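Local coordinates for protein botulinum neurotoxin type G (Clostridium botulinum, PDB 3MPP) that attaches the neurotoxin to the surface of its target cell through its receptor-binding domain, ahead of delivery of the protease light chain into the host cytosol, at residues 111-116 and 123-128; 225-230 and 359-364; 258-263 and 394-399. The protein carries 4 engineered substitutions. All coordinates share one frame; numbering follows the deposited sequence.

Contact 1. Residues 111-116 and 123-128; sequences RIIWTL and SKSIFF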
loop_
_atom_site.group_PDB
_atom_site.type_symbol
_atom_site.label_atom_id
_atom_site.label_comp_id
_atom_site.label_asym_id
_atom_site.label_seq_id
_atom_site.Cartn_x
_atom_site.Cartn_y
_atom_site.Cartn_z
ATOM N N ARG A 111 12.320 -1.169 10.937
ATOM C CA ARG A 111 12.841 0.194 11.015
ATOM C C ARG A 111 13.386 0.638 9.672
ATOM O O ARG A 111 14.110 -0.099 9.008
ATOM C CB ARG A 111 13.982 0.301 12.033
ATOM C CG ARG A 111 13.567 0.267 13.478
ATOM C CD ARG A 111 14.762 0.492 14.405
ATOM N NE ARG A 111 14.296 0.600 15.779
ATOM C CZ ARG A 111 15.014 1.054 16.792
ATOM N NH1 ARG A 111 16.266 1.454 16.602
ATOM N NH2 ARG A 111 14.469 1.109 18.001
ATOM N N ILE A 112 13.062 1.863 9.292
ATOM C CA ILE A 112 13.697 2.488 8.148
ATOM C C ILE A 112 14.582 3.593 8.711
ATOM O O ILE A 112 14.134 4.377 9.547
ATOM C CB ILE A 112 12.648 3.049 7.165
ATOM C CG1 ILE A 112 13.331 3.702 5.964
ATOM C CG2 ILE A 112 11.731 4.022 7.865
ATOM C CD1 ILE A 112 13.649 2.742 4.849
ATOM N N ILE A 113 15.839 3.639 8.272
ATOM C CA ILE A 113 16.871 4.413 8.968
ATOM C C ILE A 113 17.662 5.329 8.041
ATOM O O ILE A 113 18.140 4.907 6.990
ATOM C CB ILE A 113 17.897 3.480 9.641
ATOM C CG1 ILE A 113 17.220 2.547 10.643
ATOM C CG2 ILE A 113 19.006 4.282 10.297
ATOM C CD1 ILE A 113 18.137 1.432 11.119
ATOM N N TRP A 114 17.807 6.580 8.457
ATOM C CA TRP A 114 18.607 7.569 7.745
ATOM C C TRP A 114 19.886 7.871 8.543
ATOM O O TRP A 114 19.825 8.156 9.733
ATOM C CB TRP A 114 17.769 8.839 7.569
ATOM C CG TRP A 114 18.491 10.040 7.032
ATOM C CD1 TRP A 114 18.838 11.164 7.727
ATOM C CD2 TRP A 114 18.911 10.259 5.681
ATOM N NE1 TRP A 114 19.455 12.062 6.893
ATOM C CE2 TRP A 114 19.512 11.532 5.632
ATOM C CE3 TRP A 114 18.836 9.505 4.507
ATOM C CZ2 TRP A 114 20.039 12.062 4.460
ATOM C CZ3 TRP A 114 19.360 10.035 3.348
ATOM C CH2 TRP A 114 19.951 11.302 3.331
ATOM N N THR A 115 21.039 7.801 7.889
ATOM C CA THR A 115 22.313 7.968 8.576
ATOM C C THR A 115 23.229 8.955 7.863
ATOM O O THR A 115 23.381 8.906 6.638
ATOM C CB THR A 115 23.063 6.623 8.725
ATOM O OG1 THR A 115 22.283 5.715 9.517
ATOM C CG2 THR A 115 24.411 6.842 9.384
ATOM N N LEU A 116 23.823 9.857 8.646
ATOM C CA LEU A 116 24.823 10.796 8.155
ATOM C C LEU A 116 26.150 10.452 8.801
ATOM O O LEU A 116 26.225 10.245 10.010
ATOM C CB LEU A 116 24.440 12.235 8.503
ATOM C CG LEU A 116 23.211 12.806 7.795
ATOM C CD1 LEU A 116 22.763 14.103 8.462
ATOM C CD2 LEU A 116 23.503 13.028 6.319
ATOM N N SER A 123 29.049 8.883 13.077
ATOM C CA SER A 123 27.704 8.816 12.503
ATOM C C SER A 123 26.595 9.183 13.482
ATOM O O SER A 123 26.741 9.046 14.697
ATOM C CB SER A 123 27.432 7.420 11.957
ATOM O OG SER A 123 27.241 6.503 13.021
ATOM N N LYS A 124 25.482 9.648 12.932
ATOM C CA LYS A 124 24.268 9.864 13.701
ATOM C C LYS A 124 23.059 9.511 12.832
ATOM O O LYS A 124 22.992 9.866 11.647
ATOM C CB LYS A 124 24.185 11.307 14.199
ATOM C CG LYS A 124 23.046 11.566 15.175
ATOM C CD LYS A 124 23.166 12.946 15.830
ATOM C CE LYS A 124 24.175 12.957 16.976
ATOM N NZ LYS A 124 25.592 12.791 16.535
ATOM N N SER A 125 22.106 8.805 13.426
ATOM C CA SER A 125 20.976 8.302 12.674
ATOM C C SER A 125 19.645 8.768 13.230
ATOM O O SER A 125 19.520 9.074 14.410
ATOM C CB SER A 125 21.003 6.779 12.657
ATOM O OG SER A 125 22.166 6.307 12.007
ATOM N N ILE A 126 18.652 8.804 12.350
ATOM C CA ILE A 126 17.273 9.024 12.728
ATOM C C ILE A 126 16.493 7.922 12.020
ATOM O O ILE A 126 16.918 7.458 10.967
ATOM C CB ILE A 126 16.803 10.418 12.279
ATOM C CG1 ILE A 126 15.352 10.661 12.686
ATOM C CG2 ILE A 126 16.979 10.585 10.780
ATOM C CD1 ILE A 126 14.889 12.079 12.428
ATOM N N PHE A 127 15.372 7.489 12.592
ATOM C CA PHE A 127 14.649 6.356 12.037
ATOM C C PHE A 127 13.141 6.450 12.250
ATOM O O PHE A 127 12.661 7.213 13.098
ATOM C CB PHE A 127 15.178 5.050 12.648
ATOM C CG PHE A 127 14.897 4.912 14.115
ATOM C CD1 PHE A 127 13.675 4.414 14.552
ATOM C CD2 PHE A 127 15.842 5.291 15.059
ATOM C CE1 PHE A 127 13.402 4.283 15.894
ATOM C CE2 PHE A 127 15.577 5.161 16.409
ATOM C CZ PHE A 127 14.352 4.659 16.830
ATOM N N PHE A 128 12.406 5.676 11.459
ATOM C CA PHE A 128 10.982 5.463 11.669
ATOM C C PHE A 128 10.762 3.978 11.941
ATOM O O PHE A 128 11.257 3.135 11.193
ATOM C CB PHE A 128 10.176 5.904 10.439
ATOM C CG PHE A 128 8.723 5.503 10.479
ATOM C CD1 PHE A 128 7.851 6.080 11.396
ATOM C CD2 PHE A 128 8.217 4.567 9.579
ATOM C CE1 PHE A 128 6.504 5.719 11.425
ATOM C CE2 PHE A 128 6.882 4.204 9.612
ATOM C CZ PHE A 128 6.020 4.785 10.540
#
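Ile-112 with Phe-128, Trp-114 with Ile-126 and Leu-116 with Lys-124 each trade a pair of backbone hydrogen bonds, joining two antiparallel arms of a β-hairpin whose segment axes come within 4.7 Å, their directions 155° apart. In the non-hydrogen-bonded pairs between them, Ile-113 lays CG1 against CB of Phe-127, and Thr-115 faces Ser-125. The hydroxyls of that last pair meet in a short hydrogen bond, OG1 of Thr-115 to OG of Ser-125 at 2.6 Å. At the end of the same face the guanidinium of Arg-111 lies flat over one face of the Phe-127 ring, planes 12° apart, with its CZ 4.0 Å from the ring centroid. Chi1 of 66° puts CG of Phe-127 between the backbone N and the carbonyl carbon. On the other face CG2 of Ile-126 sits at the edge of the Trp-114 indole, 3.6 Å from CD1, and CG2 of Ile-112 lies in the plane of the Phe-128 ring at its edge. Here Ile-112, Trp-114 and Leu-116 pack on strand 144-150, Ile-126 and Phe-128 on strands 156-160 and 163-168. Arg-111 is held by a salt bridge from NE to Glu-129 and by the flat stack on Phe-127; carboxylate and ring probably temper its charge.

Contact 2. Residues 225-230 and 359-364; sequences TLKDFW and TTYNCQ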
loop_
_atom_site.group_PDB
_atom_site.type_symbol
_atom_site.label_atom_id
_atom_site.label_comp_id
_atom_site.label_asym_id
_atom_site.label_seq_id
_atom_site.Cartn_x
_atom_site.Cartn_y
_atom_site.Cartn_z
ATOM N N THR A 225 -6.586 6.813 -9.149
ATOM C CA THR A 225 -6.297 5.393 -9.280
ATOM C C THR A 225 -6.906 4.589 -8.134
ATOM O O THR A 225 -6.771 4.950 -6.963
ATOM C CB THR A 225 -4.778 5.135 -9.360
ATOM O OG1 THR A 225 -4.279 5.597 -10.623
ATOM C CG2 THR A 225 -4.472 3.647 -9.208
ATOM N N LEU A 226 -7.599 3.510 -8.480
ATOM C CA LEU A 226 -8.083 2.555 -7.484
ATOM C C LEU A 226 -6.925 1.615 -7.167
ATOM O O LEU A 226 -6.236 1.137 -8.070
ATOM C CB LEU A 226 -9.277 1.761 -8.031
ATOM C CG LEU A 226 -10.578 2.556 -8.191
ATOM C CD1 LEU A 226 -11.658 1.721 -8.893
ATOM C CD2 LEU A 226 -11.071 3.010 -6.836
ATOM N N LYS A 227 -6.697 1.355 -5.886
ATOM C CA LYS A 227 -5.580 0.528 -5.499
ATOM C C LYS A 227 -6.025 -0.676 -4.697
ATOM O O LYS A 227 -7.135 -0.692 -4.180
ATOM C CB LYS A 227 -4.609 1.374 -4.671
ATOM C CG LYS A 227 -3.742 2.275 -5.564
ATOM C CD LYS A 227 -3.359 3.545 -4.871
ATOM C CE LYS A 227 -2.931 4.580 -5.914
ATOM N NZ LYS A 227 -3.356 5.943 -5.517
ATOM N N ASP A 228 -5.139 -1.665 -4.584
ATOM C CA ASP A 228 -5.360 -2.807 -3.694
ATOM C C ASP A 228 -4.757 -2.549 -2.304
ATOM O O ASP A 228 -4.197 -1.480 -2.037
ATOM C CB ASP A 228 -4.857 -4.131 -4.326
ATOM C CG ASP A 228 -3.330 -4.186 -4.503
ATOM O OD1 ASP A 228 -2.601 -3.399 -3.868
ATOM O OD2 ASP A 228 -2.858 -5.043 -5.275
ATOM N N PHE A 229 -4.931 -3.520 -1.411
ATOM C CA PHE A 229 -4.490 -3.447 -0.026
ATOM C C PHE A 229 -2.987 -3.130 0.059
ATOM O O PHE A 229 -2.530 -2.483 1.008
ATOM C CB PHE A 229 -4.784 -4.815 0.594
ATOM C CG PHE A 229 -4.491 -4.934 2.070
ATOM C CD1 PHE A 229 -5.412 -4.492 3.017
ATOM C CD2 PHE A 229 -3.350 -5.590 2.505
ATOM C CE1 PHE A 229 -5.176 -4.675 4.364
ATOM C CE2 PHE A 229 -3.095 -5.764 3.857
ATOM C CZ PHE A 229 -4.012 -5.302 4.790
ATOM N N TRP A 230 -2.213 -3.602 -0.922
ATOM C CA TRP A 230 -0.754 -3.396 -0.899
ATOM C C TRP A 230 -0.345 -2.029 -1.474
ATOM O O TRP A 230 0.803 -1.601 -1.332
ATOM C CB TRP A 230 -0.038 -4.526 -1.651
ATOM C CG TRP A 230 -0.484 -5.889 -1.206
ATOM C CD1 TRP A 230 -1.100 -6.843 -1.974
ATOM C CD2 TRP A 230 -0.362 -6.453 0.113
ATOM N NE1 TRP A 230 -1.357 -7.968 -1.216
ATOM C CE2 TRP A 230 -0.919 -7.752 0.067
ATOM C CE3 TRP A 230 0.155 -5.983 1.323
ATOM C CZ2 TRP A 230 -0.974 -8.582 1.184
ATOM C CZ3 TRP A 230 0.109 -6.814 2.435
ATOM C CH2 TRP A 230 -0.446 -8.103 2.356
ATOM N N THR A 359 -6.093 9.529 -0.726
ATOM C CA THR A 359 -4.704 9.085 -0.676
ATOM C C THR A 359 -4.584 7.686 -0.081
ATOM O O THR A 359 -3.507 7.095 -0.087
ATOM C CB THR A 359 -3.836 10.037 0.141
ATOM O OG1 THR A 359 -4.207 9.959 1.525
ATOM C CG2 THR A 359 -4.021 11.465 -0.359
ATOM N N THR A 360 -5.688 7.155 0.433
ATOM C CA THR A 360 -5.670 5.825 1.037
ATOM C C THR A 360 -5.972 4.758 -0.008
ATOM O O THR A 360 -6.265 5.070 -1.164
ATOM C CB THR A 360 -6.675 5.708 2.214
ATOM O OG1 THR A 360 -8.015 5.653 1.714
ATOM C CG2 THR A 360 -6.534 6.906 3.150
ATOM N N TYR A 361 -5.926 3.496 0.402
ATOM C CA TYR A 361 -6.200 2.411 -0.525
ATOM C C TYR A 361 -7.643 1.891 -0.400
ATOM O O TYR A 361 -7.971 0.850 -0.939
ATOM C CB TYR A 361 -5.194 1.279 -0.304
ATOM C CG TYR A 361 -3.749 1.739 -0.400
ATOM C CD1 TYR A 361 -3.390 2.820 -1.217
ATOM C CD2 TYR A 361 -2.745 1.073 0.286
ATOM C CE1 TYR A 361 -2.046 3.245 -1.321
ATOM C CE2 TYR A 361 -1.412 1.481 0.194
ATOM C CZ TYR A 361 -1.069 2.564 -0.610
ATOM O OH TYR A 361 0.254 2.950 -0.694
ATOM N N ASN A 362 -8.489 2.631 0.309
ATOM C CA ASN A 362 -9.892 2.269 0.454
ATOM C C ASN A 362 -10.748 2.664 -0.749
ATOM O O ASN A 362 -10.419 3.578 -1.489
ATOM C CB ASN A 362 -10.467 2.931 1.700
ATOM C CG ASN A 362 -9.769 2.478 2.961
ATOM O OD1 ASN A 362 -9.889 1.319 3.371
ATOM N ND2 ASN A 362 -9.012 3.383 3.573
ATOM N N CYS A 363 -11.872 1.986 -0.916
ATOM C CA CYS A 363 -12.820 2.328 -1.964
ATOM C C CYS A 363 -14.209 1.962 -1.469
ATOM O O CYS A 363 -14.349 1.280 -0.454
ATOM C CB CYS A 363 -12.490 1.581 -3.265
ATOM S SG CYS A 363 -12.671 -0.210 -3.121
ATOM N N GLN A 364 -15.230 2.449 -2.167
ATOM C CA GLN A 364 -16.622 2.180 -1.808
ATOM C C GLN A 364 -17.286 1.462 -2.971
ATOM O O GLN A 364 -16.837 1.585 -4.112
ATOM C CB GLN A 364 -17.377 3.491 -1.540
ATOM C CG GLN A 364 -16.817 4.328 -0.373
ATOM C CD GLN A 364 -15.563 5.115 -0.738
ATOM O OE1 GLN A 364 -15.461 5.695 -1.829
ATOM N NE2 GLN A 364 -14.607 5.149 0.185
HETATM O O HOH W 1 -8.297 -1.818 -2.112
HETATM O O HOH W 2 -8.472 2.086 -3.771
HETATM O O HOH W 3 -4.649 6.553 -3.438
#
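Tyr-361 meets Lys-227 directly, while Thr-360, the residue before it, is linked to that lysine by a water that accepts from NZ and donates to the carbonyl O of Thr-360. OG1 of the same threonine receives ND2 of Asn-362 at 3.1 Å, a bond inside the 359-364 loop. Tyr-361 has the largest share of the contact. The aliphatic part of Lys-227 runs obliquely past its ring, CD 3.7 Å from CD1 of the tyrosine, while CD2, across the ring from CD1, lies 3.6 Å from the carbonyl O of Phe-229. The carbonyl O of Asp-228 approaches the root of the side chain, 3.4 Å from CB of Tyr-361, and farther out CE2 reaches the backbone carbon of Trp-230. The phenol OH bonds to the carbonyl O of Trp-143, in the N-terminal half of the receptor-binding domain, and the ring touches Trp-72 there as well. The backbone O of Tyr-361 accepts a hydrogen bond from a water that also donates to O of Lys-227, at 2.9 Å and 2.6 Å from the two oxygens. Beyond Asn-362, CB of Cys-363 meets CD2 of Leu-226 at 4.1 Å, and both side chains lean on Ile-352. Two acceptors that could not bond to each other directly are thus bridged by a donating water, alongside the Tyr-361 ring and the Leu-226/Cys-363 contact.

Contact 3. Residues 258-263 and 394-399; sequences ASMGET and DNYFCI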
loop_
_atom_site.group_PDB
_atom_site.type_symbol
_atom_site.label_atom_id
_atom_site.label_comp_id
_atom_site.label_asym_id
_atom_site.label_seq_id
_atom_site.Cartn_x
_atom_site.Cartn_y
_atom_site.Cartn_z
ATOM N N ALA A 258 -28.152 -19.307 4.087
ATOM C CA ALA A 258 -28.855 -18.057 3.806
ATOM C C ALA A 258 -28.500 -17.368 2.481
ATOM O O ALA A 258 -29.118 -16.361 2.118
ATOM C CB ALA A 258 -28.658 -17.080 4.971
ATOM N N SER A 259 -27.510 -17.893 1.776
ATOM C CA SER A 259 -27.023 -17.252 0.550
ATOM C C SER A 259 -26.489 -15.849 0.861
ATOM O O SER A 259 -26.756 -14.914 0.109
ATOM C CB SER A 259 -28.153 -17.142 -0.486
ATOM O OG SER A 259 -28.644 -18.418 -0.911
ATOM N N MET A 260 -25.777 -15.696 1.981
ATOM C CA MET A 260 -25.275 -14.383 2.398
ATOM C C MET A 260 -23.833 -14.429 2.868
ATOM O O MET A 260 -23.266 -15.506 3.053
ATOM C CB MET A 260 -26.127 -13.814 3.536
ATOM C CG MET A 260 -27.574 -13.561 3.158
ATOM S SD MET A 260 -28.593 -13.186 4.595
ATOM C CE MET A 260 -30.192 -13.072 3.800
ATOM N N GLY A 261 -23.258 -13.243 3.076
ATOM C CA GLY A 261 -21.970 -13.118 3.737
ATOM C C GLY A 261 -22.182 -12.696 5.174
ATOM O O GLY A 261 -22.853 -11.694 5.435
ATOM N N GLU A 262 -21.634 -13.468 6.114
ATOM C CA GLU A 262 -21.691 -13.108 7.525
ATOM C C GLU A 262 -20.263 -12.789 7.956
ATOM O O GLU A 262 -19.315 -13.213 7.298
ATOM C CB GLU A 262 -22.230 -14.284 8.351
ATOM C CG GLU A 262 -21.506 -15.602 8.026
ATOM C CD GLU A 262 -21.984 -16.799 8.847
ATOM O OE1 GLU A 262 -23.035 -16.702 9.531
ATOM O OE2 GLU A 262 -21.297 -17.844 8.801
ATOM N N THR A 263 -20.092 -12.039 9.038
ATOM C CA THR A 263 -18.738 -11.799 9.528
ATOM C C THR A 263 -18.240 -13.006 10.322
ATOM O O THR A 263 -19.032 -13.779 10.849
ATOM C CB THR A 263 -18.637 -10.523 10.386
ATOM O OG1 THR A 263 -19.451 -10.660 11.555
ATOM C CG2 THR A 263 -19.087 -9.285 9.577
ATOM N N ASP A 394 -27.166 -10.763 13.874
ATOM C CA ASP A 394 -25.803 -10.947 13.369
ATOM C C ASP A 394 -25.435 -9.849 12.378
ATOM O O ASP A 394 -26.300 -9.102 11.912
ATOM C CB ASP A 394 -25.658 -12.304 12.682
ATOM C CG ASP A 394 -25.787 -13.463 13.649
ATOM O OD1 ASP A 394 -26.933 -13.850 13.967
ATOM O OD2 ASP A 394 -24.743 -13.991 14.083
ATOM N N ASN A 395 -24.147 -9.754 12.073
ATOM C CA ASN A 395 -23.648 -8.733 11.163
ATOM C C ASN A 395 -23.465 -9.340 9.777
ATOM O O ASN A 395 -22.831 -10.379 9.641
ATOM C CB ASN A 395 -22.332 -8.143 11.698
ATOM C CG ASN A 395 -22.537 -7.357 12.978
ATOM O OD1 ASN A 395 -23.615 -6.800 13.191
ATOM N ND2 ASN A 395 -21.523 -7.308 13.834
ATOM N N TYR A 396 -24.031 -8.694 8.760
ATOM C CA TYR A 396 -24.042 -9.247 7.406
ATOM C C TYR A 396 -23.477 -8.268 6.387
ATOM O O TYR A 396 -23.645 -7.056 6.529
ATOM C CB TYR A 396 -25.468 -9.605 6.980
ATOM C CG TYR A 396 -26.030 -10.802 7.697
ATOM C CD1 TYR A 396 -25.820 -12.086 7.211
ATOM C CD2 TYR A 396 -26.766 -10.653 8.864
ATOM C CE1 TYR A 396 -26.334 -13.193 7.862
ATOM C CE2 TYR A 396 -27.291 -11.756 9.522
ATOM C CZ TYR A 396 -27.064 -13.021 9.016
ATOM O OH TYR A 396 -27.572 -14.120 9.665
ATOM N N PHE A 397 -22.798 -8.821 5.382
ATOM C CA PHE A 397 -22.427 -8.126 4.147
ATOM C C PHE A 397 -23.731 -7.597 3.550
ATOM O O PHE A 397 -24.616 -8.378 3.219
ATOM C CB PHE A 397 -21.787 -9.172 3.218
ATOM C CG PHE A 397 -21.077 -8.612 1.990
ATOM C CD1 PHE A 397 -20.466 -7.362 1.999
ATOM C CD2 PHE A 397 -20.973 -9.402 0.836
ATOM C CE1 PHE A 397 -19.791 -6.885 0.857
ATOM C CE2 PHE A 397 -20.302 -8.941 -0.299
ATOM C CZ PHE A 397 -19.702 -7.686 -0.283
ATOM N N CYS A 398 -23.871 -6.275 3.436
ATOM C CA CYS A 398 -25.147 -5.704 3.030
ATOM C C CYS A 398 -24.936 -4.499 2.128
ATOM O O CYS A 398 -23.809 -4.063 1.914
ATOM C CB CYS A 398 -25.953 -5.263 4.269
ATOM S SG CYS A 398 -25.261 -3.800 5.081
ATOM N N ILE A 399 -26.036 -3.976 1.598
ATOM C CA ILE A 399 -26.038 -2.665 0.958
ATOM C C ILE A 399 -26.972 -1.777 1.777
ATOM O O ILE A 399 -28.033 -2.245 2.213
ATOM C CB ILE A 399 -26.469 -2.753 -0.533
ATOM C CG1 ILE A 399 -26.391 -1.374 -1.209
ATOM C CG2 ILE A 399 -27.861 -3.359 -0.673
ATOM C CD1 ILE A 399 -26.430 -1.425 -2.748
HETATM O O HOH W 4 -24.889 -11.011 2.484
HETATM O O HOH W 5 -18.908 -8.549 13.488
#
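Met-260 lies obliquely beside Tyr-396, its SD 4.0 Å from CD1 and equally far from CE1 of the ring, a Met-aromatic contact with the sulfur 4.5 Å from the centroid. The methionine chain is extended, SD anti to CA. Gly-261 follows and is the polar centre of the contact. Its N-H donates to a water 2.8 Å away, which in turn donates to O of Phe-397. Its carbonyl O accepts N of Phe-397 at 2.9 Å, with the donor 35° above the carbonyl plane, and also lies near CA and CD1 of Tyr-396. Packing at the glycine is close: CB of Phe-397 stands 3.5 Å from O of Gly-261 and 4.0 Å from its CA. The Phe-397 ring itself leads off the other way, CG anti to its backbone N (chi1 -168°), to meet Trp-420 and Phe-377. Glu-262 bridges Tyr-396 through the backbone, and its CB stands 4.3 Å from CE1 of that ring. At Thr-263 the N-H reaches O of Asn-395 in a longer bond, 3.3 Å, while OG1 of Thr-263 and ND2 of Asn-395 share a water. OD1 of Asn-395 is held by Lys-381. Only a single bridge forms, at 133° between the segment directions, so strand 260-270 of a three-stranded sheet meets strand 394-400 of the large sheet obliquely. Ser-259 and Met-260 form a G1 β-bulge opposite Phe-255, and the whole junction lies within the β-trefoil of the C-terminal half, just ahead of the inferred ganglioside-binding motif that includes Trp-402.

From the N terminus, contact 1 comes first and closes a short local loop, the hairpin of strands 111-117 and 123-129 at one border of a seven-stranded sheet in the N-terminal half. It is finished before the chain enters the C-terminal half. There contact 2 opens at 225-230 and contact 3 at 258-263; contact 2 closes at 359-364 and contact 3 only at 394-399, so the two long loops cross. Their nearest atoms are about 10 Å apart. Contact 2 ties the start of the trefoil half to the loop before strand 364-368, beside the N-terminal half, whereas contact 3 joins two sheets on the side of the chain's centre opposite contact 1.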